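Local coordinates for peptidase M16 C-terminal domain-containing protein (Enterococcus faecalis, PDB 3D3Y) that is of unknown function but belongs to the M16 peptidase family, with a domain of the inactive type, and may bind a metal ion, at residues D102-A107 and E211-P216. Numbering follows the deposited sequence.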
loop_
_atom_site.group_PDB
_atom_site.type_symbol
_atom_site.label_atom_id
_atom_site.label_comp_id
_atom_site.label_asym_id
_atom_site.label_seq_id
_atom_site.Cartn_x
_atom_site.Cartn_y
_atom_site.Cartn_z
ATOM N N ASP A 102 -5.571 -22.811 29.978
ATOM C CA ASP A 102 -6.579 -22.047 30.706
ATOM C C ASP A 102 -6.474 -20.640 30.203
ATOM O O ASP A 102 -5.663 -19.857 30.692
ATOM C CB ASP A 102 -6.362 -22.097 32.223
ATOM C CG ASP A 102 -6.346 -23.507 32.770
ATOM O OD1 ASP A 102 -7.427 -24.151 32.889
ATOM O OD2 ASP A 102 -5.229 -23.964 33.100
ATOM N N SER A 103 -7.274 -20.341 29.190
ATOM C CA SER A 103 -7.131 -19.104 28.440
ATOM C C SER A 103 -8.483 -18.502 28.090
ATOM O O SER A 103 -9.512 -19.195 28.047
ATOM C CB SER A 103 -6.334 -19.365 27.148
ATOM O OG SER A 103 -7.076 -20.185 26.249
ATOM N N GLN A 104 -8.470 -17.198 27.874
ATOM C CA GLN A 104 -9.614 -16.482 27.326
ATOM C C GLN A 104 -9.052 -15.537 26.276
ATOM O O GLN A 104 -9.222 -14.324 26.367
ATOM C CB GLN A 104 -10.346 -15.693 28.407
ATOM C CG GLN A 104 -11.271 -16.516 29.268
ATOM C CD GLN A 104 -12.260 -17.326 28.455
ATOM O OE1 GLN A 104 -12.725 -16.886 27.395
ATOM N NE2 GLN A 104 -12.581 -18.522 28.938
ATOM N N VAL A 105 -8.382 -16.117 25.282
ATOM C CA VAL A 105 -7.482 -15.353 24.426
ATOM C C VAL A 105 -8.148 -14.164 23.721
ATOM O O VAL A 105 -7.546 -13.103 23.585
ATOM C CB VAL A 105 -6.724 -16.256 23.408
ATOM C CG1 VAL A 105 -7.647 -16.650 22.242
ATOM C CG2 VAL A 105 -5.465 -15.527 22.889
ATOM N N LEU A 106 -9.394 -14.332 23.288
ATOM C CA LEU A 106 -10.077 -13.283 22.567
ATOM C C LEU A 106 -10.349 -12.106 23.483
ATOM O O LEU A 106 -10.031 -10.964 23.131
ATOM C CB LEU A 106 -11.366 -13.803 21.935
ATOM C CG LEU A 106 -11.169 -14.757 20.753
ATOM C CD1 LEU A 106 -12.496 -15.418 20.394
ATOM C CD2 LEU A 106 -10.562 -14.024 19.570
ATOM N N ALA A 107 -10.880 -12.393 24.671
ATOM C CA ALA A 107 -11.106 -11.348 25.674
ATOM C C ALA A 107 -9.814 -10.626 26.050
ATOM O O ALA A 107 -9.790 -9.400 26.179
ATOM C CB ALA A 107 -11.804 -11.906 26.913
ATOM N N GLU A 211 -19.281 -14.918 15.991
ATOM C CA GLU A 211 -19.784 -13.563 16.186
ATOM C C GLU A 211 -20.297 -13.321 17.609
ATOM O O GLU A 211 -19.971 -12.298 18.218
ATOM C CB GLU A 211 -20.903 -13.266 15.180
ATOM C CG GLU A 211 -21.347 -11.819 15.210
ATOM C CD GLU A 211 -22.206 -11.426 14.045
ATOM O OE1 GLU A 211 -23.320 -11.963 13.937
ATOM O OE2 GLU A 211 -21.771 -10.554 13.251
ATOM N N ALA A 212 -21.092 -14.261 18.121
ATOM C CA ALA A 212 -21.701 -14.124 19.440
ATOM C C ALA A 212 -20.711 -13.812 20.574
ATOM O O ALA A 212 -20.994 -12.953 21.409
ATOM C CB ALA A 212 -22.552 -15.348 19.777
ATOM N N GLU A 213 -19.566 -14.492 20.616
ATOM C CA GLU A 213 -18.553 -14.150 21.622
ATOM C C GLU A 213 -17.944 -12.767 21.392
ATOM O O GLU A 213 -17.770 -12.002 22.345
ATOM C CB GLU A 213 -17.432 -15.192 21.714
ATOM C CG GLU A 213 -16.401 -14.834 22.821
ATOM C CD GLU A 213 -15.297 -15.862 23.016
ATOM O OE1 GLU A 213 -14.621 -15.802 24.082
ATOM O OE2 GLU A 213 -15.101 -16.721 22.112
ATOM N N LEU A 214 -17.637 -12.444 20.133
ATOM C CA LEU A 214 -16.848 -11.242 19.814
ATOM C C LEU A 214 -17.591 -9.914 19.975
ATOM O O LEU A 214 -17.001 -8.907 20.361
ATOM C CB LEU A 214 -16.270 -11.341 18.397
ATOM C CG LEU A 214 -15.031 -12.244 18.277
ATOM C CD1 LEU A 214 -14.796 -12.675 16.838
ATOM C CD2 LEU A 214 -13.789 -11.526 18.840
ATOM N N VAL A 215 -18.882 -9.896 19.667
ATOM C CA VAL A 215 -19.596 -8.636 19.690
ATOM C C VAL A 215 -19.530 -7.995 21.082
ATOM O O VAL A 215 -19.165 -6.836 21.185
ATOM C CB VAL A 215 -21.042 -8.752 19.109
ATOM C CG1 VAL A 215 -21.800 -7.464 19.294
ATOM C CG2 VAL A 215 -20.947 -9.056 17.627
ATOM N N PRO A 216 -19.866 -8.748 22.151
ATOM C CA PRO A 216 -19.731 -8.172 23.502
ATOM C C PRO A 216 -18.315 -7.667 23.797
ATOM O O PRO A 216 -18.162 -6.556 24.321
ATOM C CB PRO A 216 -20.076 -9.339 24.427
ATOM C CG PRO A 216 -20.889 -10.267 23.596
ATOM C CD PRO A 216 -20.412 -10.118 22.186
HETATM O O HOH W 1 -11.508 -16.295 24.474
#
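Glu-213 reaches out from helix 211-219 to the first turn of helix 105-118, where its carboxylate lies beside Leu-106, a worked example of an acidic side chain meeting a helix N-terminus through water. From CB the chain runs straight: CG stands anti to the backbone N (chi1 -178°), carrying the carboxylate across. CD comes to 3.9 Å from CD1 of Leu-106, and OE2 lies closer, 3.4 Å from that same methyl. OE1 of Glu-213 lies 3.2 Å from a water placed to donate to it, though other acceptors compete for its protons, and the same water accepts a hydrogen bond from Leu-106 N at 3.1 Å. The positive end of the helix dipole would probably favour a negative charge here. OE1 of Gln-104, at the N-cap position, comes to 4.0 Å from Glu-213 OE1, the amide and carboxylate planes 62° apart. On the apolar side, CD2 of Leu-106 meets CD2 of Leu-214 at 4.1 Å, their side chains crossing at about a right angle, while Val-209, Leu-217 and Ile-94 also touch Leu-106. Two helices are thus joined near their N-termini beside strand 85-95, in an alpha/beta arrangement of helices against a mixed sheet as in M16 peptidases.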